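Local coordinates for protein short-chain dehydrogenase/reductase SDR (Vibrio parahaemolyticus, PDB 3GUY) that probably catalyses an NAD(P)-dependent oxidation or reduction through a Rossmann-fold domain of the short-chain dehydrogenase/reductase family, at residues 67-78 against 117-128. The protein carries 2 engineered substitutions. Numbering follows the deposited sequence.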
ATOM      1  N   GLU D  67     -30.860 -12.632 -13.487  1.00 42.23           N
ATOM      2  CA  GLU D  67     -31.744 -13.742 -13.835  1.00 43.53           C
ATOM      3  C   GLU D  67     -32.447 -13.458 -15.168  1.00 43.56           C
ATOM      4  O   GLU D  67     -32.600 -14.340 -15.999  1.00 43.82           O
ATOM      5  CB  GLU D  67     -32.795 -13.950 -12.741  1.00 43.52           C
ATOM      6  CG  GLU D  67     -33.641 -15.211 -12.915  1.00 45.63           C
ATOM      7  CD  GLU D  67     -32.837 -16.499 -12.760  1.00 48.39           C
ATOM      8  OE1 GLU D  67     -31.955 -16.557 -11.876  1.00 49.06           O
ATOM      9  OE2 GLU D  67     -33.102 -17.462 -13.520  1.00 51.86           O
ATOM     10  N   GLN D  68     -32.845 -12.214 -15.372  1.00 44.60           N
ATOM     11  CA  GLN D  68     -33.670 -11.858 -16.522  1.00 45.18           C
ATOM     12  C   GLN D  68     -32.866 -11.600 -17.794  1.00 45.06           C
ATOM     13  O   GLN D  68     -33.443 -11.287 -18.807  1.00 45.14           O
ATOM     14  CB  GLN D  68     -34.544 -10.635 -16.172  1.00 45.40           C
ATOM     15  CG  GLN D  68     -35.574 -10.913 -15.069  1.00 47.18           C
ATOM     16  CD  GLN D  68     -36.580 -11.982 -15.485  1.00 49.65           C
ATOM     17  OE1 GLN D  68     -36.769 -13.001 -14.798  1.00 50.80           O
ATOM     18  NE2 GLN D  68     -37.198 -11.777 -16.642  1.00 51.16           N
ATOM     19  N   LEU D  69     -31.543 -11.719 -17.752  1.00 45.31           N
ATOM     20  CA  LEU D  69     -30.746 -11.511 -18.948  1.00 45.42           C
ATOM     21  C   LEU D  69     -30.951 -12.698 -19.861  1.00 46.35           C
ATOM     22  O   LEU D  69     -31.188 -13.805 -19.379  1.00 46.03           O
ATOM     23  CB  LEU D  69     -29.255 -11.372 -18.612  1.00 45.45           C
ATOM     24  CG  LEU D  69     -28.816 -10.069 -17.949  1.00 44.22           C
ATOM     25  CD1 LEU D  69     -27.325 -10.131 -17.676  1.00 41.59           C
ATOM     26  CD2 LEU D  69     -29.180  -8.881 -18.823  1.00 43.62           C
ATOM     27  N   ASP D  70     -30.843 -12.457 -21.167  1.00 46.90           N
ATOM     28  CA  ASP D  70     -31.024 -13.505 -22.182  1.00 47.67           C
ATOM     29  C   ASP D  70     -29.778 -14.329 -22.514  1.00 47.37           C
ATOM     30  O   ASP D  70     -29.888 -15.392 -23.116  1.00 47.83           O
ATOM     31  CB  ASP D  70     -31.602 -12.901 -23.466  1.00 47.92           C
ATOM     32  CG  ASP D  70     -33.102 -12.756 -23.397  1.00 49.08           C
ATOM     33  OD1 ASP D  70     -33.714 -13.395 -22.522  1.00 49.86           O
ATOM     34  OD2 ASP D  70     -33.672 -12.006 -24.209  1.00 53.48           O
ATOM     35  N   SER D  71     -28.605 -13.853 -22.124  1.00 46.64           N
ATOM     36  CA  SER D  71     -27.374 -14.583 -22.391  1.00 45.90           C
ATOM     37  C   SER D  71     -26.342 -14.236 -21.324  1.00 45.45           C
ATOM     38  O   SER D  71     -26.597 -13.384 -20.460  1.00 45.68           O
ATOM     39  CB  SER D  71     -26.849 -14.227 -23.791  1.00 46.21           C
ATOM     40  OG  SER D  71     -26.852 -12.834 -23.993  1.00 45.17           O
ATOM     41  N   ILE D  72     -25.198 -14.911 -21.389  1.00 44.01           N
ATOM     42  CA  ILE D  72     -24.117 -14.732 -20.459  1.00 43.25           C
ATOM     43  C   ILE D  72     -23.377 -13.476 -20.912  1.00 42.01           C
ATOM     44  O   ILE D  72     -22.967 -13.378 -22.064  1.00 41.93           O
ATOM     45  CB  ILE D  72     -23.156 -15.922 -20.503  1.00 43.58           C
ATOM     46  CG1 ILE D  72     -23.874 -17.219 -20.124  1.00 44.38           C
ATOM     47  CG2 ILE D  72     -21.953 -15.723 -19.582  1.00 42.34           C
ATOM     48  CD1 ILE D  72     -23.077 -18.437 -20.537  1.00 43.70           C
ATOM     49  N   PRO D  73     -23.193 -12.510 -20.012  1.00 40.34           N
ATOM     50  CA  PRO D  73     -22.425 -11.352 -20.469  1.00 39.04           C
ATOM     51  C   PRO D  73     -20.972 -11.709 -20.744  1.00 37.38           C
ATOM     52  O   PRO D  73     -20.430 -12.632 -20.138  1.00 36.45           O
ATOM     53  CB  PRO D  73     -22.540 -10.364 -19.313  1.00 39.24           C
ATOM     54  CG  PRO D  73     -22.963 -11.142 -18.148  1.00 39.82           C
ATOM     55  CD  PRO D  73     -23.701 -12.348 -18.639  1.00 40.72           C
ATOM     56  N   SER D  74     -20.369 -11.000 -21.684  1.00 35.83           N
ATOM     57  CA  SER D  74     -18.954 -11.175 -21.947  1.00 34.72           C
ATOM     58  C   SER D  74     -18.142 -10.147 -21.132  1.00 33.44           C
ATOM     59  O   SER D  74     -16.998 -10.398 -20.772  1.00 31.47           O
ATOM     60  CB  SER D  74     -18.686 -10.982 -23.431  1.00 35.31           C
ATOM     61  OG  SER D  74     -19.086  -9.685 -23.830  1.00 35.36           O
ATOM     62  N   THR D  75     -18.751  -8.988 -20.880  1.00 32.28           N
ATOM     63  CA  THR D  75     -18.172  -7.986 -19.977  1.00 32.37           C
ATOM     64  C   THR D  75     -19.281  -7.461 -19.071  1.00 30.81           C
ATOM     65  O   THR D  75     -20.453  -7.359 -19.482  1.00 31.20           O
ATOM     66  CB  THR D  75     -17.527  -6.818 -20.784  1.00 32.80           C
ATOM     67  OG1 THR D  75     -16.609  -7.366 -21.738  1.00 35.14           O
ATOM     68  CG2 THR D  75     -16.758  -5.846 -19.883  1.00 31.12           C
ATOM     69  N   VAL D  76     -18.898  -7.190 -17.821  1.00 29.07           N
ATOM     70  CA  VAL D  76     -19.711  -6.454 -16.895  1.00 27.21           C
ATOM     71  C   VAL D  76     -18.875  -5.303 -16.331  1.00 26.58           C
ATOM     72  O   VAL D  76     -17.775  -5.498 -15.800  1.00 25.41           O
ATOM     73  CB  VAL D  76     -20.256  -7.325 -15.753  1.00 28.05           C
ATOM     74  CG1 VAL D  76     -21.097  -6.452 -14.873  1.00 23.58           C
ATOM     75  CG2 VAL D  76     -21.042  -8.563 -16.306  1.00 26.33           C
ATOM     76  N   VAL D  77     -19.375  -4.105 -16.500  1.00 26.09           N
ATOM     77  CA  VAL D  77     -18.677  -2.953 -16.044  1.00 27.22           C
ATOM     78  C   VAL D  77     -19.460  -2.401 -14.870  1.00 27.89           C
ATOM     79  O   VAL D  77     -20.599  -1.950 -15.025  1.00 28.96           O
ATOM     80  CB  VAL D  77     -18.526  -1.902 -17.115  1.00 27.60           C
ATOM     81  CG1 VAL D  77     -17.894  -0.639 -16.524  1.00 24.47           C
ATOM     82  CG2 VAL D  77     -17.698  -2.469 -18.280  1.00 27.04           C
ATOM     83  N   HIS D  78     -18.850  -2.399 -13.701  1.00 26.95           N
ATOM     84  CA  HIS D  78     -19.528  -1.826 -12.546  1.00 27.19           C
ATOM     85  C   HIS D  78     -19.012  -0.416 -12.316  1.00 27.06           C
ATOM     86  O   HIS D  78     -17.864  -0.242 -11.918  1.00 25.85           O
ATOM     87  CB  HIS D  78     -19.328  -2.723 -11.309  1.00 26.78           C
ATOM     88  CG  HIS D  78     -20.014  -2.223 -10.070  1.00 27.83           C
ATOM     89  ND1 HIS D  78     -21.379  -2.106  -9.972  1.00 26.94           N
ATOM     90  CD2 HIS D  78     -19.516  -1.741  -8.901  1.00 27.07           C
ATOM     91  CE1 HIS D  78     -21.705  -1.618  -8.781  1.00 31.30           C
ATOM     92  NE2 HIS D  78     -20.591  -1.375  -8.113  1.00 26.92           N
ATOM     93  N   ARG D 117     -22.730 -16.879 -10.467  1.00 33.95           N
ATOM     94  CA  ARG D 117     -23.315 -17.322 -11.745  1.00 34.44           C
ATOM     95  C   ARG D 117     -22.264 -17.614 -12.819  1.00 35.02           C
ATOM     96  O   ARG D 117     -22.440 -18.553 -13.621  1.00 35.67           O
ATOM     97  CB  ARG D 117     -24.286 -16.276 -12.279  1.00 34.68           C
ATOM     98  CG  ARG D 117     -25.574 -16.144 -11.506  1.00 35.33           C
ATOM     99  CD  ARG D 117     -26.359 -14.953 -12.053  1.00 36.45           C
ATOM    100  NE  ARG D 117     -27.618 -14.763 -11.346  1.00 38.45           N
ATOM    101  CZ  ARG D 117     -28.809 -15.257 -11.698  1.00 38.97           C
ATOM    102  NH1 ARG D 117     -28.952 -15.978 -12.801  1.00 37.86           N
ATOM    103  NH2 ARG D 117     -29.876 -14.992 -10.946  1.00 37.51           N
ATOM    104  N   TYR D 118     -21.172 -16.853 -12.840  1.00 34.41           N
ATOM    105  CA  TYR D 118     -20.296 -16.827 -14.018  1.00 34.71           C
ATOM    106  C   TYR D 118     -18.828 -17.036 -13.737  1.00 34.73           C
ATOM    107  O   TYR D 118     -18.001 -16.710 -14.578  1.00 35.13           O
ATOM    108  CB  TYR D 118     -20.440 -15.493 -14.755  1.00 34.84           C
ATOM    109  CG  TYR D 118     -21.851 -15.053 -14.994  1.00 36.04           C
ATOM    110  CD1 TYR D 118     -22.813 -15.934 -15.528  1.00 36.33           C
ATOM    111  CD2 TYR D 118     -22.231 -13.741 -14.716  1.00 35.17           C
ATOM    112  CE1 TYR D 118     -24.117 -15.502 -15.750  1.00 37.11           C
ATOM    113  CE2 TYR D 118     -23.506 -13.313 -14.913  1.00 35.77           C
ATOM    114  CZ  TYR D 118     -24.456 -14.185 -15.437  1.00 38.27           C
ATOM    115  OH  TYR D 118     -25.717 -13.699 -15.622  1.00 35.09           O
ATOM    116  N   LYS D 119     -18.472 -17.574 -12.589  1.00 35.29           N
ATOM    117  CA  LYS D 119     -17.045 -17.713 -12.275  1.00 36.78           C
ATOM    118  C   LYS D 119     -16.304 -18.631 -13.242  1.00 37.79           C
ATOM    119  O   LYS D 119     -15.116 -18.445 -13.473  1.00 37.93           O
ATOM    120  CB  LYS D 119     -16.800 -18.139 -10.821  1.00 36.77           C
ATOM    121  CG  LYS D 119     -17.442 -19.423 -10.409  1.00 39.18           C
ATOM    122  CD  LYS D 119     -17.006 -19.868  -9.024  1.00 41.41           C
ATOM    123  CE  LYS D 119     -17.800 -21.083  -8.521  1.00 41.71           C
ATOM    124  NZ  LYS D 119     -19.252 -20.807  -8.326  1.00 45.32           N
ATOM    125  N   ASP D 120     -16.987 -19.640 -13.783  1.00 39.18           N
ATOM    126  CA  ASP D 120     -16.361 -20.608 -14.699  1.00 39.58           C
ATOM    127  C   ASP D 120     -16.556 -20.198 -16.185  1.00 39.60           C
ATOM    128  O   ASP D 120     -16.223 -20.961 -17.095  1.00 39.33           O
ATOM    129  CB  ASP D 120     -16.920 -22.015 -14.440  1.00 40.29           C
ATOM    130  CG  ASP D 120     -16.386 -22.654 -13.147  1.00 43.02           C
ATOM    131  OD1 ASP D 120     -15.363 -22.186 -12.586  1.00 46.79           O
ATOM    132  OD2 ASP D 120     -16.981 -23.664 -12.689  1.00 44.80           O
ATOM    133  N   GLN D 121     -17.089 -18.988 -16.408  1.00 39.08           N
ATOM    134  CA  GLN D 121     -17.272 -18.391 -17.740  1.00 38.62           C
ATOM    135  C   GLN D 121     -16.204 -17.309 -17.980  1.00 38.49           C
ATOM    136  O   GLN D 121     -15.800 -16.630 -17.051  1.00 37.18           O
ATOM    137  CB  GLN D 121     -18.641 -17.712 -17.849  1.00 38.79           C
ATOM    138  CG  GLN D 121     -19.852 -18.625 -17.643  1.00 39.79           C
ATOM    139  CD  GLN D 121     -20.066 -19.606 -18.790  1.00 42.27           C
ATOM    140  OE1 GLN D 121     -19.646 -19.375 -19.931  1.00 45.52           O
ATOM    141  NE2 GLN D 121     -20.728 -20.714 -18.483  1.00 44.56           N
ATOM    142  N   PRO D 122     -15.757 -17.137 -19.229  1.00 38.33           N
ATOM    143  CA  PRO D 122     -14.758 -16.083 -19.501  1.00 37.80           C
ATOM    144  C   PRO D 122     -15.428 -14.695 -19.494  1.00 36.29           C
ATOM    145  O   PRO D 122     -15.761 -14.153 -20.526  1.00 37.10           O
ATOM    146  CB  PRO D 122     -14.212 -16.469 -20.879  1.00 38.07           C
ATOM    147  CG  PRO D 122     -15.429 -17.115 -21.578  1.00 38.78           C
ATOM    148  CD  PRO D 122     -16.233 -17.802 -20.462  1.00 38.91           C
ATOM    149  N   VAL D 123     -15.680 -14.158 -18.318  1.00 34.09           N
ATOM    150  CA  VAL D 123     -16.296 -12.838 -18.210  1.00 33.10           C
ATOM    151  C   VAL D 123     -15.204 -11.879 -17.710  1.00 32.00           C
ATOM    152  O   VAL D 123     -14.334 -12.281 -16.977  1.00 31.57           O
ATOM    153  CB  VAL D 123     -17.523 -12.842 -17.261  1.00 32.73           C
ATOM    154  CG1 VAL D 123     -18.158 -11.430 -17.164  1.00 32.49           C
ATOM    155  CG2 VAL D 123     -18.556 -13.816 -17.741  1.00 33.02           C
ATOM    156  N   ASN D 124     -15.218 -10.646 -18.187  1.00 31.87           N
ATOM    157  CA  ASN D 124     -14.292  -9.616 -17.708  1.00 31.04           C
ATOM    158  C   ASN D 124     -15.130  -8.701 -16.859  1.00 29.23           C
ATOM    159  O   ASN D 124     -16.072  -8.078 -17.355  1.00 29.39           O
ATOM    160  CB  ASN D 124     -13.655  -8.812 -18.869  1.00 31.46           C
ATOM    161  CG  ASN D 124     -12.495  -9.556 -19.547  1.00 34.58           C
ATOM    162  OD1 ASN D 124     -11.891 -10.486 -18.967  1.00 35.24           O
ATOM    163  ND2 ASN D 124     -12.183  -9.151 -20.803  1.00 36.21           N
ATOM    164  N   VAL D 125     -14.843  -8.675 -15.558  1.00 27.77           N
ATOM    165  CA  VAL D 125     -15.571  -7.824 -14.659  1.00 27.07           C
ATOM    166  C   VAL D 125     -14.732  -6.579 -14.431  1.00 25.87           C
ATOM    167  O   VAL D 125     -13.646  -6.659 -13.892  1.00 26.37           O
ATOM    168  CB  VAL D 125     -15.870  -8.571 -13.364  1.00 26.90           C
ATOM    169  CG1 VAL D 125     -16.558  -7.670 -12.411  1.00 25.26           C
ATOM    170  CG2 VAL D 125     -16.757  -9.802 -13.707  1.00 26.21           C
ATOM    171  N   VAL D 126     -15.220  -5.453 -14.895  1.00 25.14           N
ATOM    172  CA  VAL D 126     -14.507  -4.213 -14.782  1.00 25.06           C
ATOM    173  C   VAL D 126     -15.064  -3.463 -13.579  1.00 24.58           C
ATOM    174  O   VAL D 126     -16.153  -2.876 -13.627  1.00 23.03           O
ATOM    175  CB  VAL D 126     -14.623  -3.351 -16.037  1.00 24.01           C
ATOM    176  CG1 VAL D 126     -13.869  -2.011 -15.827  1.00 22.61           C
ATOM    177  CG2 VAL D 126     -14.118  -4.127 -17.291  1.00 23.89           C
ATOM    178  N   MET D 127     -14.278  -3.433 -12.511  1.00 25.69           N
ATOM    179  CA  MET D 127     -14.702  -2.708 -11.300  1.00 24.64           C
ATOM    180  C   MET D 127     -14.149  -1.275 -11.248  1.00 24.89           C
ATOM    181  O   MET D 127     -12.962  -1.053 -11.049  1.00 23.56           O
ATOM    182  CB  MET D 127     -14.297  -3.523 -10.086  1.00 26.00           C
ATOM    183  CG  MET D 127     -14.956  -4.940 -10.019  1.00 28.73           C
ATOM    184  SD  MET D 127     -16.775  -4.980  -9.688  1.00 22.73           S
ATOM    185  CE  MET D 127     -16.639  -3.942  -8.164  1.00 27.57           C
ATOM    186  N   ILE D 128     -15.014  -0.280 -11.397  1.00 24.93           N
ATOM    187  CA  ILE D 128     -14.549   1.096 -11.381  1.00 25.43           C
ATOM    188  C   ILE D 128     -14.601   1.650  -9.963  1.00 24.35           C
ATOM    189  O   ILE D 128     -15.660   1.647  -9.309  1.00 23.75           O
ATOM    190  CB  ILE D 128     -15.309   1.984 -12.347  1.00 27.00           C
ATOM    191  CG1 ILE D 128     -15.180   1.402 -13.785  1.00 28.24           C
ATOM    192  CG2 ILE D 128     -14.794   3.412 -12.271  1.00 26.75           C
ATOM    193  CD1 ILE D 128     -15.972   2.140 -14.766  1.00 29.22           C
TER
HETATM  194  O   HOH W   1     -26.887 -14.408 -17.954  1.00 44.95           O
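Val-76 and Val-126 sit in the middle of a parallel ladder of five backbone hydrogen bonds that starts at Ser-74 and joins strand 75-78 to strand 124-128, their axes 10° apart. Asn-124 N gives to Ser-74 O, Val-76 N to Asn-124 O, Val-126 N to Val-76 O (2.7 Å), His-78 N to Val-126 O and Ile-128 N to His-78 O, so Val-76 and His-78 on one strand and Asn-124 and Val-126 on the other each use both N and O in this ladder.

Side chains pack over both faces of the pair. On one, Val-77 CG2 packs 3.9 Å from Val-126 CB, the two side chains running alongside each other, while Val-77 CG1, anti to the backbone N (chi1 174°), meets Ile-128 CD1. On the other, the bent chain of Met-127 brings CE obliquely to within 3.7 Å of His-78 CD2. Helix 93-118 covers this second face, with Leu-114 on Val-76 and Val-125.

Ahead of the strands, the Tyr-118 ring packs against Ile-72 and Pro-73. Pro-73 CD sits over one ring face, 4.1 Å from the Tyr-118 centroid, a CH-pi contact; Ile-72 CG2 approaches the ring obliquely and touches Val-123 CG2 too. A water joins Tyr-118 OH to Ser-71 O, tying the ring's polar end to the loop backbone.

A salt bridge ties Glu-67 of helix 59-67 to Arg-117 of helix 93-118. Arg-117 NH2 reaches Glu-67 OE1 at 2.8 Å, on the anti side of the carboxylate and close to the guanidinium plane; NH1 adds a weak bond to the same oxygen. The carboxylate and guanidinium planes stand 59° apart, and Arg-117 NE pairs with Glu-113.

With strand 4-7 flanking 75-78 and strand 167-174 flanking 124-128, the pair lies inside the seven-stranded parallel sheet. Joined through helix 93-118, the two strands form a beta-alpha-beta crossover of the Rossmann fold of short-chain dehydrogenases.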